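Local coordinates for protein diaminobutyrate-pyruvate transaminase and L-2,4-diaminobutyrate decarboxylase (Vibrio parahaemolyticus, PDB 2QMA) that probably uses pyridoxal phosphate to decarboxylate L-2,4-diaminobutyrate, this chain being the C-terminal, glutamate decarboxylase-like domain of a longer protein that also carries an aminotransferase domain, at residues A[455-460]-A[468-473]; A[102-107]-A[483-488]. All coordinates share one frame; numbering follows the deposited sequence.

Contact 1: residues A[455-460]-A[468-473]; sequences AVLGET and LKFTIL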
# COMPACT_ATOMS: atom_id res chain seq x y z
N ALA A 455 -22.88 -13.74 -12.81
CA ALA A 455 -22.43 -13.95 -11.44
C ALA A 455 -20.92 -14.08 -11.40
O ALA A 455 -20.29 -14.62 -12.34
CB ALA A 455 -23.09 -15.18 -10.81
N VAL A 456 -20.36 -13.57 -10.30
CA VAL A 456 -18.95 -13.72 -9.97
C VAL A 456 -18.85 -14.78 -8.86
O VAL A 456 -19.20 -14.54 -7.70
CB VAL A 456 -18.27 -12.39 -9.55
CG1 VAL A 456 -16.77 -12.65 -9.26
CG2 VAL A 456 -18.44 -11.31 -10.69
N LEU A 457 -18.40 -15.97 -9.25
CA LEU A 457 -18.39 -17.14 -8.37
C LEU A 457 -16.97 -17.61 -8.14
O LEU A 457 -16.12 -17.47 -9.02
CB LEU A 457 -19.16 -18.29 -9.01
CG LEU A 457 -20.64 -18.01 -9.26
CD1 LEU A 457 -21.30 -19.17 -10.00
CD2 LEU A 457 -21.36 -17.65 -7.94
N GLY A 458 -16.71 -18.17 -6.97
CA GLY A 458 -15.37 -18.71 -6.67
C GLY A 458 -15.25 -20.13 -7.22
O GLY A 458 -16.26 -20.78 -7.48
N GLU A 459 -14.03 -20.63 -7.42
CA GLU A 459 -13.90 -22.03 -7.80
C GLU A 459 -12.70 -22.61 -7.12
O GLU A 459 -11.65 -21.98 -7.06
CB GLU A 459 -13.91 -22.28 -9.33
CG GLU A 459 -12.59 -22.42 -10.03
CD GLU A 459 -12.74 -22.93 -11.47
OE1 GLU A 459 -12.38 -24.11 -11.75
OE2 GLU A 459 -13.25 -22.16 -12.31
N THR A 460 -12.86 -23.79 -6.54
CA THR A 460 -11.73 -24.41 -5.88
C THR A 460 -11.75 -25.93 -6.05
O THR A 460 -12.48 -26.45 -6.89
CB THR A 460 -11.60 -23.95 -4.42
OG1 THR A 460 -10.31 -24.32 -3.91
CG2 THR A 460 -12.76 -24.50 -3.53
N LEU A 468 -17.66 -24.98 -6.88
CA LEU A 468 -18.01 -23.56 -6.87
C LEU A 468 -18.01 -23.04 -5.45
O LEU A 468 -18.23 -23.80 -4.52
CB LEU A 468 -19.40 -23.36 -7.46
CG LEU A 468 -19.53 -23.89 -8.90
CD1 LEU A 468 -21.00 -23.91 -9.23
CD2 LEU A 468 -18.74 -23.02 -9.87
N LYS A 469 -17.78 -21.74 -5.30
CA LYS A 469 -17.72 -21.08 -4.02
C LYS A 469 -18.47 -19.75 -3.97
O LYS A 469 -18.34 -18.90 -4.87
CB LYS A 469 -16.25 -20.85 -3.58
CG LYS A 469 -16.11 -20.01 -2.31
CD LYS A 469 -14.64 -20.00 -1.79
CE LYS A 469 -13.71 -19.20 -2.70
NZ LYS A 469 -12.33 -19.09 -2.04
N PHE A 470 -19.25 -19.60 -2.90
CA PHE A 470 -19.80 -18.33 -2.46
C PHE A 470 -18.91 -17.91 -1.27
O PHE A 470 -18.72 -18.69 -0.31
CB PHE A 470 -21.23 -18.47 -1.89
CG PHE A 470 -22.32 -18.88 -2.87
CD1 PHE A 470 -22.20 -18.75 -4.26
CD2 PHE A 470 -23.54 -19.33 -2.36
CE1 PHE A 470 -23.30 -19.11 -5.12
CE2 PHE A 470 -24.62 -19.67 -3.20
CZ PHE A 470 -24.49 -19.58 -4.58
N THR A 471 -18.44 -16.67 -1.31
CA THR A 471 -17.93 -15.97 -0.15
C THR A 471 -18.93 -14.89 0.23
O THR A 471 -19.01 -13.81 -0.42
CB THR A 471 -16.53 -15.40 -0.45
OG1 THR A 471 -15.68 -16.49 -0.82
CG2 THR A 471 -15.93 -14.73 0.81
N ILE A 472 -19.78 -15.21 1.20
CA ILE A 472 -20.84 -14.29 1.59
C ILE A 472 -20.32 -13.16 2.48
O ILE A 472 -19.86 -13.39 3.62
CB ILE A 472 -22.03 -15.00 2.28
CG1 ILE A 472 -22.48 -16.23 1.47
CG2 ILE A 472 -23.19 -13.98 2.51
CD1 ILE A 472 -23.31 -17.27 2.29
N LEU A 473 -20.36 -11.94 1.97
CA LEU A 473 -19.85 -10.81 2.75
C LEU A 473 -20.90 -9.76 2.98
O LEU A 473 -20.99 -9.21 4.06
CB LEU A 473 -18.62 -10.16 2.12
CG LEU A 473 -17.29 -10.93 2.02
CD1 LEU A 473 -16.18 -10.05 1.40
CD2 LEU A 473 -16.86 -11.52 3.38
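L457 and F470 both swing their CG anti to their own carbonyl carbon (chi1 -62° and -66°), and the two side chains run side by side in the same direction. F470 belongs to, and L457 leads into, the beta hairpin of strands 458-462 and 465-471, at one margin of the small antiparallel sheet that follows the large, mixed sheet in this decarboxylase fold. CD2 of L457 lies in the plane of the F470 ring, 3.7 Å from CE1 at its edge; F429 meets the same ring edge-to-face, and L485 of helix 479-495 touches it too.

G458 and K469 form the hydrogen-bonded pair of the ladder: G458 N bonds to K469 O and K469 N to G458 O, both at 2.8 Å. The K469 chain lies over G458, with CB 3.8 Å from G458 C. Farther out the lysine bends at chi3 and carries NZ away to a salt bridge with D270. Beside the non-hydrogen-bonded pair E459 with L468, the CA-H of L468 makes a C-H...O contact of 3.3 Å with G458 O.

Contact 2: residues A[102-107]-A[483-488]; sequences DCIAHL and ESLLSK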
# COMPACT_ATOMS: atom_id res chain seq x y z
N ASP A 102 -24.90 -10.63 -6.84
CA ASP A 102 -24.40 -11.81 -7.56
C ASP A 102 -22.87 -11.75 -7.73
O ASP A 102 -22.27 -12.61 -8.33
CB ASP A 102 -25.15 -11.97 -8.90
CG ASP A 102 -26.63 -12.30 -8.70
OD1 ASP A 102 -26.97 -12.98 -7.71
OD2 ASP A 102 -27.44 -11.86 -9.56
N CYS A 103 -22.27 -10.73 -7.12
CA CYS A 103 -20.81 -10.69 -6.95
C CYS A 103 -20.44 -11.29 -5.58
O CYS A 103 -20.61 -10.65 -4.55
CB CYS A 103 -20.32 -9.27 -7.09
SG CYS A 103 -18.50 -9.20 -7.13
N ILE A 104 -19.96 -12.54 -5.57
CA ILE A 104 -20.00 -13.33 -4.35
C ILE A 104 -18.94 -14.42 -4.32
O ILE A 104 -19.17 -15.50 -3.76
CB ILE A 104 -21.45 -13.96 -4.16
CG1 ILE A 104 -21.71 -14.27 -2.69
CG2 ILE A 104 -21.66 -15.16 -5.05
CD1 ILE A 104 -23.20 -14.53 -2.28
N ALA A 105 -17.77 -14.14 -4.92
CA ALA A 105 -16.74 -15.15 -5.13
C ALA A 105 -15.66 -15.19 -4.03
O ALA A 105 -15.33 -16.27 -3.52
CB ALA A 105 -16.05 -14.91 -6.47
N HIS A 106 -15.11 -14.01 -3.71
CA HIS A 106 -13.80 -13.88 -3.03
C HIS A 106 -13.89 -12.98 -1.82
O HIS A 106 -14.94 -12.38 -1.54
CB HIS A 106 -12.79 -13.24 -4.00
CG HIS A 106 -12.72 -13.90 -5.35
ND1 HIS A 106 -12.42 -15.24 -5.50
CD2 HIS A 106 -12.88 -13.41 -6.59
CE1 HIS A 106 -12.41 -15.54 -6.78
NE2 HIS A 106 -12.70 -14.45 -7.47
N LEU A 107 -12.76 -12.86 -1.11
CA LEU A 107 -12.70 -11.93 0.02
C LEU A 107 -12.46 -10.53 -0.52
O LEU A 107 -11.41 -9.92 -0.28
CB LEU A 107 -11.62 -12.38 1.01
CG LEU A 107 -12.01 -13.65 1.78
CD1 LEU A 107 -10.80 -14.22 2.56
CD2 LEU A 107 -13.17 -13.42 2.77
N GLU A 483 -31.95 -17.81 -3.60
CA GLU A 483 -32.79 -18.63 -4.44
C GLU A 483 -32.63 -18.27 -5.91
O GLU A 483 -32.45 -19.13 -6.76
CB GLU A 483 -34.26 -18.48 -4.03
CG GLU A 483 -34.51 -19.15 -2.73
CD GLU A 483 -35.96 -19.12 -2.29
OE1 GLU A 483 -36.74 -18.22 -2.72
OE2 GLU A 483 -36.31 -20.00 -1.47
N SER A 484 -32.68 -16.98 -6.19
CA SER A 484 -32.45 -16.49 -7.55
C SER A 484 -31.01 -16.76 -8.07
O SER A 484 -30.85 -17.04 -9.27
CB SER A 484 -32.82 -15.02 -7.65
OG SER A 484 -32.13 -14.43 -8.73
N LEU A 485 -30.00 -16.62 -7.20
CA LEU A 485 -28.62 -16.94 -7.57
C LEU A 485 -28.47 -18.42 -7.96
O LEU A 485 -27.92 -18.74 -9.00
CB LEU A 485 -27.62 -16.51 -6.47
CG LEU A 485 -26.13 -16.73 -6.79
CD1 LEU A 485 -25.74 -16.14 -8.16
CD2 LEU A 485 -25.31 -16.11 -5.67
N LEU A 486 -29.02 -19.32 -7.15
CA LEU A 486 -29.00 -20.75 -7.48
C LEU A 486 -29.80 -21.07 -8.76
O LEU A 486 -29.41 -21.91 -9.55
CB LEU A 486 -29.51 -21.59 -6.32
CG LEU A 486 -28.62 -21.56 -5.07
CD1 LEU A 486 -29.40 -22.16 -3.91
CD2 LEU A 486 -27.37 -22.38 -5.32
N SER A 487 -30.94 -20.39 -8.94
CA SER A 487 -31.71 -20.52 -10.17
C SER A 487 -30.91 -20.11 -11.42
O SER A 487 -30.94 -20.81 -12.42
CB SER A 487 -33.00 -19.71 -10.09
OG SER A 487 -33.83 -20.07 -11.19
N LYS A 488 -30.20 -18.98 -11.32
CA LYS A 488 -29.34 -18.44 -12.39
C LYS A 488 -28.27 -19.44 -12.75
O LYS A 488 -27.98 -19.65 -13.92
CB LYS A 488 -28.62 -17.16 -11.92
CG LYS A 488 -29.51 -15.96 -11.78
CD LYS A 488 -28.67 -14.77 -11.33
CE LYS A 488 -29.40 -13.93 -10.32
NZ LYS A 488 -30.37 -13.00 -10.90
O HOH W 1 -29.49 -13.09 -6.98
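D102 meets L485 and K488, three residues apart on helix 479-495 and so on the same side of it, with a carboxylate that reaches over from an irregular loop. From CB, which points toward the helix, the side chain turns its CG anti to the carbonyl carbon (chi1 -66°) and slides past L485 in the opposite direction. CG lies 3.6 Å from K488 CE. At the tip the two oxygens part company. OD1 packs against the leucine, 3.4 Å from L485 CD1, and accepts a hydrogen bond from a water at 2.6 Å. That water is in turn a weak acceptor from S484 OG, so it links loop and helix. OD2 is turned to K488, which comes from the opposite direction, and the salt bridge to K488 NZ is a long 3.4 Å. The lysine chain is bent at chi3 and chi4, and this fold-back also brings its ammonium group to S484 OG in a weak hydrogen bond. The negative charge of D102 would probably favour the protonated lysine.

Beyond the polar group, L485 serves both neighbours. With CG anti to the backbone N (chi1 -177°), the branch is carried toward the loop, and chi2 of 50° sets CD1 by D102 and CD2 by I104, 3.8 Å from its CG2. I104 and L485 both also rest on F470. This is structural packing away from the cofactor lysine, joining a loop of the pyridoxal-dependent decarboxylase domain to the chain's C-terminal helix. The loop, between helices 80-92 and 113-125, rests against both helix 479-495 and strand 465-471, which also touch each other through L485 and F470, and backbone bonds from D102 and I104 to V456 hold it along the entry to the hairpin.

In the fold
Following the chain from the N terminus, the loop 102-107 comes first and is met by residues 483-488 near the C terminus; contact 2 therefore closes a loop of 375 residues that holds the large mixed sheet. Contact 1 is nested inside it, a local hairpin closed over seven residues, and strand 465-471 leads on to helix 479-495. The centres of the two contacts lie about 7 Å apart. They touch directly: T471 probably bonds through OG1 to A105 O and through N to I104 O, while A105 CB packs against L457 and G458. Together they tie the loop between helices 80-92 and 113-125 to the C-terminal sheet and helix.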